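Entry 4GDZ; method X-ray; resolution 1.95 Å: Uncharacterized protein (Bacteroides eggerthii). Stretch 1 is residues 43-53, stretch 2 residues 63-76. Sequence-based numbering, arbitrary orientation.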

ATOM      1  N   LYS A  43      15.512  15.117 -15.228  1.00 61.70           N
ATOM      2  CA  LYS A  43      15.545  16.245 -16.157  1.00 65.99           C
ATOM      3  C   LYS A  43      16.589  16.057 -17.281  1.00 67.70           C
ATOM      4  O   LYS A  43      16.335  16.427 -18.417  1.00 72.95           O
ATOM      5  CB  LYS A  43      15.764  17.578 -15.425  1.00 80.74           C
ATOM      6  CG  LYS A  43      15.193  18.763 -16.191  1.00 96.99           C
ATOM      7  CD  LYS A  43      15.756  20.095 -15.734  1.00107.36           C
ATOM      8  CE  LYS A  43      15.469  21.186 -16.753  1.00111.79           C
ATOM      9  NZ  LYS A  43      16.284  22.397 -16.481  1.00113.22           N
ATOM     10  N   ALA A  44      17.745  15.476 -16.972  1.00 69.57           N
ATOM     11  CA  ALA A  44      18.744  15.116 -17.996  1.00 67.11           C
ATOM     12  C   ALA A  44      18.335  13.910 -18.877  1.00 68.56           C
ATOM     13  O   ALA A  44      18.969  13.645 -19.899  1.00 63.74           O
ATOM     14  CB  ALA A  44      20.098  14.854 -17.330  1.00 62.69           C
ATOM     15  N   GLN A  45      17.293  13.167 -18.487  1.00 61.79           N
ATOM     16  CA  GLN A  45      16.964  11.876 -19.132  1.00 62.23           C
ATOM     17  C   GLN A  45      18.163  10.939 -19.102  1.00 59.27           C
ATOM     18  O   GLN A  45      18.459  10.257 -20.070  1.00 57.96           O
ATOM     19  CB  GLN A  45      16.468  12.072 -20.561  1.00 65.01           C
ATOM     20  CG  GLN A  45      15.250  12.969 -20.610  1.00 81.33           C
ATOM     21  CD  GLN A  45      14.595  13.030 -21.974  1.00 88.46           C
ATOM     22  OE1 GLN A  45      14.974  12.317 -22.898  1.00 86.09           O
ATOM     23  NE2 GLN A  45      13.598  13.892 -22.102  1.00 88.11           N
ATOM     24  N   GLN A  46      18.862  10.949 -17.972  1.00 57.27           N
ATOM     25  CA  GLN A  46      20.017  10.102 -17.736  1.00 54.87           C
ATOM     26  C   GLN A  46      19.889   9.578 -16.304  1.00 54.90           C
ATOM     27  O   GLN A  46      20.329  10.210 -15.352  1.00 55.71           O
ATOM     28  CB  GLN A  46      21.317  10.871 -17.987  1.00 59.02           C
ATOM     29  CG  GLN A  46      21.510  11.193 -19.460  1.00 58.32           C
ATOM     30  CD  GLN A  46      22.830  11.873 -19.745  1.00 65.57           C
ATOM     31  OE1 GLN A  46      23.128  12.885 -19.166  1.00 67.61           O
ATOM     32  NE2 GLN A  46      23.609  11.317 -20.655  1.00 65.55           N
ATOM     33  N   PHE A  47      19.221   8.437 -16.162  1.00 52.18           N
ATOM     34  CA  PHE A  47      18.909   7.894 -14.855  1.00 51.49           C
ATOM     35  C   PHE A  47      18.747   6.392 -14.876  1.00 52.90           C
ATOM     36  O   PHE A  47      18.499   5.786 -15.928  1.00 53.73           O
ATOM     37  CB  PHE A  47      17.642   8.560 -14.263  1.00 55.39           C
ATOM     38  CG  PHE A  47      16.375   8.330 -15.064  1.00 54.02           C
ATOM     39  CD1 PHE A  47      15.607   7.184 -14.873  1.00 56.74           C
ATOM     40  CD2 PHE A  47      15.932   9.279 -15.990  1.00 54.44           C
ATOM     41  CE1 PHE A  47      14.436   6.987 -15.599  1.00 56.62           C
ATOM     42  CE2 PHE A  47      14.764   9.082 -16.716  1.00 58.29           C
ATOM     43  CZ  PHE A  47      14.006   7.944 -16.504  1.00 52.66           C
ATOM     44  N   VAL A  48      18.895   5.797 -13.701  1.00 54.09           N
ATOM     45  CA  VAL A  48      18.575   4.404 -13.482  1.00 52.28           C
ATOM     46  C   VAL A  48      17.729   4.283 -12.210  1.00 51.60           C
ATOM     47  O   VAL A  48      18.090   4.827 -11.167  1.00 54.21           O
ATOM     48  CB  VAL A  48      19.822   3.507 -13.310  1.00 54.74           C
ATOM     49  CG1 VAL A  48      19.384   2.036 -13.356  1.00 51.69           C
ATOM     50  CG2 VAL A  48      20.873   3.790 -14.368  1.00 64.41           C
ATOM     51  N   LEU A  49      16.611   3.586 -12.305  1.00 48.19           N
ATOM     52  CA  LEU A  49      15.868   3.112 -11.126  1.00 49.88           C
ATOM     53  C   LEU A  49      16.370   1.694 -10.846  1.00 48.38           C
ATOM     54  O   LEU A  49      16.175   0.790 -11.664  1.00 50.35           O
ATOM     55  CB  LEU A  49      14.372   3.108 -11.417  1.00 52.45           C
ATOM     56  CG  LEU A  49      13.373   2.810 -10.273  1.00 63.27           C
ATOM     57  CD1 LEU A  49      13.353   1.341  -9.893  1.00 61.28           C
ATOM     58  CD2 LEU A  49      13.722   3.613  -9.061  1.00 60.06           C
ATOM     59  N   GLU A  50      17.051   1.517  -9.723  1.00 49.46           N
ATOM     60  CA  GLU A  50      17.541   0.213  -9.285  1.00 49.57           C
ATOM     61  C   GLU A  50      16.559  -0.356  -8.247  1.00 54.55           C
ATOM     62  O   GLU A  50      16.468   0.164  -7.120  1.00 52.33           O
ATOM     63  CB  GLU A  50      18.968   0.368  -8.697  1.00 54.27           C
ATOM     64  CG  GLU A  50      19.980   0.907  -9.711  1.00 55.37           C
ATOM     65  CD  GLU A  50      21.442   0.883  -9.255  1.00 68.05           C
ATOM     66  OE1 GLU A  50      21.725   0.555  -8.079  1.00 63.82           O
ATOM     67  OE2 GLU A  50      22.333   1.225 -10.077  1.00 60.25           O
ATOM     68  N   ALA A  51      15.793  -1.377  -8.632  1.00 47.34           N
ATOM     69  CA  ALA A  51      14.693  -1.897  -7.791  1.00 53.05           C
ATOM     70  C   ALA A  51      15.244  -2.872  -6.754  1.00 58.78           C
ATOM     71  O   ALA A  51      16.174  -3.621  -7.041  1.00 57.22           O
ATOM     72  CB  ALA A  51      13.617  -2.581  -8.626  1.00 47.65           C
ATOM     73  N   ASN A  52      14.656  -2.866  -5.560  1.00 51.40           N
ATOM     74  CA  ASN A  52      14.993  -3.849  -4.524  1.00 51.74           C
ATOM     75  C   ASN A  52      13.780  -4.568  -3.970  1.00 55.85           C
ATOM     76  O   ASN A  52      13.917  -5.440  -3.112  1.00 54.71           O
ATOM     77  CB  ASN A  52      15.866  -3.252  -3.409  1.00 61.15           C
ATOM     78  CG  ASN A  52      15.253  -2.029  -2.764  1.00 66.60           C
ATOM     79  OD1 ASN A  52      14.044  -1.890  -2.696  1.00 61.46           O
ATOM     80  ND2 ASN A  52      16.099  -1.139  -2.273  1.00 71.39           N
ATOM     81  N   GLN A  53      12.596  -4.224  -4.460  1.00 50.56           N
ATOM     82  CA  GLN A  53      11.450  -5.032  -4.167  1.00 52.78           C
ATOM     83  C   GLN A  53      10.403  -4.980  -5.226  1.00 50.77           C
ATOM     84  O   GLN A  53      10.279  -3.998  -5.965  1.00 49.35           O
ATOM     85  CB  GLN A  53      10.831  -4.677  -2.797  1.00 60.81           C
ATOM     86  CG  GLN A  53      10.360  -3.279  -2.663  1.00 59.00           C
ATOM     87  CD  GLN A  53       9.593  -2.990  -1.367  1.00 72.15           C
ATOM     88  OE1 GLN A  53       9.815  -3.591  -0.313  1.00 66.24           O
ATOM     89  NE2 GLN A  53       8.698  -2.024  -1.453  1.00 60.91           N
ATOM     90  N   PHE A  63      11.468  -9.129  -1.657  1.00 54.64           N
ATOM     91  CA  PHE A  63      12.734  -8.538  -2.158  1.00 53.37           C
ATOM     92  C   PHE A  63      13.192  -9.176  -3.467  1.00 59.08           C
ATOM     93  O   PHE A  63      12.803 -10.292  -3.778  1.00 57.76           O
ATOM     94  CB  PHE A  63      13.832  -8.590  -1.115  1.00 58.90           C
ATOM     95  CG  PHE A  63      14.089  -9.966  -0.550  1.00 58.14           C
ATOM     96  CD1 PHE A  63      14.875 -10.891  -1.243  1.00 67.07           C
ATOM     97  CD2 PHE A  63      13.561 -10.318   0.678  1.00 58.40           C
ATOM     98  CE1 PHE A  63      15.143 -12.141  -0.696  1.00 61.36           C
ATOM     99  CE2 PHE A  63      13.826 -11.569   1.226  1.00 61.23           C
ATOM    100  CZ  PHE A  63      14.597 -12.477   0.513  1.00 59.98           C
ATOM    101  N   VAL A  64      13.975  -8.427  -4.249  1.00 57.24           N
ATOM    102  CA  VAL A  64      14.464  -8.856  -5.564  1.00 56.34           C
ATOM    103  C   VAL A  64      15.906  -8.358  -5.697  1.00 62.45           C
ATOM    104  O   VAL A  64      16.318  -7.463  -4.986  1.00 57.96           O
ATOM    105  CB  VAL A  64      13.650  -8.331  -6.772  1.00 54.46           C
ATOM    106  CG1 VAL A  64      12.187  -8.771  -6.706  1.00 52.06           C
ATOM    107  CG2 VAL A  64      13.808  -6.809  -6.950  1.00 46.86           C
ATOM    108  N   THR A  65      16.655  -8.961  -6.610  1.00 63.18           N
ATOM    109  CA  THR A  65      18.019  -8.533  -6.938  1.00 73.89           C
ATOM    110  C   THR A  65      18.033  -7.369  -7.920  1.00 58.90           C
ATOM    111  O   THR A  65      17.510  -7.488  -9.010  1.00 54.68           O
ATOM    112  CB  THR A  65      18.763  -9.691  -7.631  1.00 80.61           C
ATOM    113  OG1 THR A  65      18.647 -10.862  -6.817  1.00 77.81           O
ATOM    114  CG2 THR A  65      20.229  -9.351  -7.884  1.00 70.02           C
ATOM    115  N   SER A  66      18.703  -6.286  -7.556  1.00 59.98           N
ATOM    116  CA  SER A  66      18.869  -5.120  -8.428  1.00 60.42           C
ATOM    117  C   SER A  66      19.566  -5.372  -9.780  1.00 55.02           C
ATOM    118  O   SER A  66      19.221  -4.740 -10.784  1.00 54.78           O
ATOM    119  CB  SER A  66      19.632  -4.034  -7.659  1.00 79.51           C
ATOM    120  OG  SER A  66      19.716  -2.869  -8.438  1.00 93.86           O
ATOM    121  N   ASN A  67      20.534  -6.299  -9.819  1.00 54.11           N
ATOM    122  CA  ASN A  67      21.272  -6.618 -11.061  1.00 55.40           C
ATOM    123  C   ASN A  67      20.387  -6.943 -12.277  1.00 51.83           C
ATOM    124  O   ASN A  67      20.749  -6.659 -13.428  1.00 52.47           O
ATOM    125  CB  ASN A  67      22.244  -7.806 -10.862  1.00 63.12           C
ATOM    126  CG  ASN A  67      23.025  -8.121 -12.148  1.00 94.40           C
ATOM    127  OD1 ASN A  67      23.716  -7.242 -12.689  1.00 81.64           O
ATOM    128  ND2 ASN A  67      22.871  -9.341 -12.680  1.00 73.13           N
ATOM    129  N   THR A  68      19.219  -7.546 -12.035  1.00 49.23           N
ATOM    130  CA  THR A  68      18.283  -7.840 -13.128  1.00 46.78           C
ATOM    131  C   THR A  68      16.901  -7.224 -12.874  1.00 49.61           C
ATOM    132  O   THR A  68      15.904  -7.728 -13.372  1.00 46.79           O
ATOM    133  CB  THR A  68      18.144  -9.365 -13.308  1.00 48.87           C
ATOM    134  OG1 THR A  68      17.696  -9.951 -12.068  1.00 51.46           O
ATOM    135  CG2 THR A  68      19.494 -10.001 -13.709  1.00 52.32           C
ATOM    136  N   ASN A  69      16.846  -6.118 -12.131  1.00 49.07           N
ATOM    137  CA  ASN A  69      15.598  -5.408 -11.856  1.00 45.83           C
ATOM    138  C   ASN A  69      15.836  -3.893 -11.848  1.00 44.68           C
ATOM    139  O   ASN A  69      16.153  -3.282 -10.808  1.00 49.76           O
ATOM    140  CB  ASN A  69      14.987  -5.895 -10.537  1.00 46.15           C
ATOM    141  CG  ASN A  69      14.453  -7.299 -10.634  1.00 45.94           C
ATOM    142  OD1 ASN A  69      13.385  -7.529 -11.216  1.00 45.26           O
ATOM    143  ND2 ASN A  69      15.218  -8.270 -10.118  1.00 45.30           N
ATOM    144  N   PHE A  70      15.774  -3.303 -13.031  1.00 46.19           N
ATOM    145  CA  PHE A  70      16.077  -1.904 -13.210  1.00 44.15           C
ATOM    146  C   PHE A  70      15.438  -1.312 -14.462  1.00 45.13           C
ATOM    147  O   PHE A  70      15.053  -2.022 -15.389  1.00 44.51           O
ATOM    148  CB  PHE A  70      17.600  -1.672 -13.241  1.00 47.70           C
ATOM    149  CG  PHE A  70      18.275  -2.291 -14.448  1.00 49.35           C
ATOM    150  CD1 PHE A  70      18.369  -1.587 -15.624  1.00 49.28           C
ATOM    151  CD2 PHE A  70      18.764  -3.596 -14.402  1.00 48.60           C
ATOM    152  CE1 PHE A  70      18.940  -2.169 -16.741  1.00 50.18           C
ATOM    153  CE2 PHE A  70      19.341  -4.181 -15.505  1.00 49.72           C
ATOM    154  CZ  PHE A  70      19.417  -3.468 -16.678  1.00 48.08           C
ATOM    155  N   VAL A  71      15.366   0.018 -14.463  1.00 46.63           N
ATOM    156  CA  VAL A  71      14.960   0.808 -15.621  1.00 47.20           C
ATOM    157  C   VAL A  71      16.046   1.861 -15.831  1.00 48.64           C
ATOM    158  O   VAL A  71      16.340   2.683 -14.945  1.00 48.92           O
ATOM    159  CB  VAL A  71      13.567   1.472 -15.440  1.00 48.20           C
ATOM    160  CG1 VAL A  71      13.250   2.327 -16.673  1.00 47.63           C
ATOM    161  CG2 VAL A  71      12.469   0.412 -15.221  1.00 46.10           C
ATOM    162  N   LEU A  72      16.670   1.797 -16.998  1.00 47.80           N
ATOM    163  CA  LEU A  72      17.759   2.693 -17.384  1.00 47.80           C
ATOM    164  C   LEU A  72      17.325   3.517 -18.578  1.00 49.38           C
ATOM    165  O   LEU A  72      16.824   2.972 -19.565  1.00 51.02           O
ATOM    166  CB  LEU A  72      19.000   1.882 -17.751  1.00 50.24           C
ATOM    167  CG  LEU A  72      20.272   2.672 -18.130  1.00 63.27           C
ATOM    168  CD1 LEU A  72      21.519   1.897 -17.728  1.00 64.97           C
ATOM    169  CD2 LEU A  72      20.272   2.967 -19.606  1.00 58.91           C
ATOM    170  N   VAL A  73      17.500   4.834 -18.484  1.00 48.91           N
ATOM    171  CA  VAL A  73      17.201   5.737 -19.573  1.00 49.20           C
ATOM    172  C   VAL A  73      18.453   6.571 -19.782  1.00 54.34           C
ATOM    173  O   VAL A  73      19.015   7.135 -18.827  1.00 50.47           O
ATOM    174  CB  VAL A  73      15.960   6.623 -19.302  1.00 52.51           C
ATOM    175  CG1 VAL A  73      15.846   7.729 -20.360  1.00 51.14           C
ATOM    176  CG2 VAL A  73      14.690   5.760 -19.259  1.00 49.79           C
ATOM    177  N   ASN A  74      18.920   6.606 -21.023  1.00 56.13           N
ATOM    178  CA  ASN A  74      20.073   7.426 -21.387  1.00 54.93           C
ATOM    179  C   ASN A  74      19.776   8.143 -22.683  1.00 56.59           C
ATOM    180  O   ASN A  74      20.004   7.605 -23.764  1.00 57.08           O
ATOM    181  CB  ASN A  74      21.337   6.592 -21.521  1.00 55.13           C
ATOM    182  CG  ASN A  74      22.571   7.454 -21.727  1.00 62.41           C
ATOM    183  OD1 ASN A  74      22.489   8.685 -21.801  1.00 63.68           O
ATOM    184  ND2 ASN A  74      23.719   6.813 -21.798  1.00 63.05           N
ATOM    185  N   GLN A  75      19.183   9.324 -22.534  1.00 59.03           N
ATOM    186  CA  GLN A  75      18.729  10.161 -23.632  1.00 65.96           C
ATOM    187  C   GLN A  75      17.674   9.395 -24.458  1.00 71.03           C
ATOM    188  O   GLN A  75      16.663   9.002 -23.888  1.00 76.28           O
ATOM    189  CB  GLN A  75      19.927  10.764 -24.370  1.00 74.34           C
ATOM    190  CG  GLN A  75      20.588  11.760 -23.421  1.00 69.38           C
ATOM    191  CD  GLN A  75      21.899  12.364 -23.891  1.00 93.02           C
ATOM    192  OE1 GLN A  75      22.596  11.847 -24.765  1.00 80.86           O
ATOM    193  NE2 GLN A  75      22.256  13.462 -23.266  1.00 79.53           N
ATOM    194  N   GLY A  76      17.868   9.156 -25.743  1.00 68.39           N
ATOM    195  CA  GLY A  76      16.797   8.486 -26.508  1.00 55.99           C
ATOM    196  C   GLY A  76      16.780   6.961 -26.432  1.00 52.43           C
ATOM    197  O   GLY A  76      15.976   6.309 -27.112  1.00 52.79           O
TER

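Strand 46-53 and strand 70-74 lie side by side as antiparallel neighbours in one sheet. Their N-to-C directions differ by 178°, and the axes approach to 4.6 Å. The two stretches as a whole bury 836 Å² between them, summed over both sides.

The backbone bonds follow the usual antiparallel alternation. Phe47 and Val73 form a hydrogen-bonded pair. Phe47 N donates to Val73 O at 3.0 Å, and Val73 N donates to Phe47 O at 2.9 Å. Leu49 and Val71 repeat the pattern two residues on. Leu49 N reaches Val71 O at 2.8 Å, and Val71 N reaches Leu49 O at 3.0 Å. The backbone N-H and C=O of all four residues are thus satisfied.

Between these pairs sit the non-hydrogen-bonded ones: Gln46 with Asn74, Val48 with Leu72, and Glu50 with Phe70. Here the CA atoms come close, and CA-H groups point at carbonyls that already accept an N-H. Val48 CA lies 3.2 Å from Val71 O, and Leu72 CA lies 3.5 Å from Phe47 O. These contacts supplement the N-H bonds.

The ladder extends past the regular pairing. Before the strand, Gln45, with positive phi, is the first residue to leave helical phi/psi after a helix, in a Schellman motif. Its carbonyl accepts from the other stretch: Gln75 N donates to Gln45 O at 2.7 Å, nearly straight at 169°. At the other end, Ala51 N donates to Asn69 O at 2.9 Å.

Just before Asn69 in sequence, the second stretch turns through a short 3-10 segment at 66-67. Asn69 ND2 donates to Thr65 O at 2.7 Å, and Asn69 N donates to Ser66 O at 3.1 Å, so both bonds tie the turn together. The Asn69 side chain also bonds elsewhere in the structure. Asn69 N is taken by Ser66 O, and Ala51 O is buried by the contact with no hydrogen-bond partner in the model. Ser66 CA, 3.4 Å from Ala51 O, offers only a CA-H contact. Pairing resumes when Val64 N donates to Asn52 O at 3.2 Å. Gln53 and Phe63 then lie opposite each other as a non-hydrogen-bonded pair, with diverging side chains.

Side chains alternate between the two faces. Phe47, Leu49, Val71 and Val73 share one face. Val73 CB sits over the Phe47 ring, 3.9 Å from its centroid and 22° off the normal, a CH-pi contact. Phe47 CZ also meets Val73 CG2 at 3.6 Å. Leu49 CB and Val71 CB are 4.4 Å apart, a looser apolar contact.

Gln46, Val48, Glu50, Phe70, Leu72 and Asn74 occupy the other face. Val48 CG2 touches Leu72 CD1 at 3.9 Å, and Val48 CG1 touches Phe70 CB at 4.1 Å. Gln46 NE2 donates to Asn74 OD1 at 3.1 Å and 170°, so the two amides satisfy a donor and an acceptor across the strands. Glu50 CB comes within 3.3 Å of Ser66 OG, while Glu50 OE2 finds its hydrogen bond elsewhere in the structure.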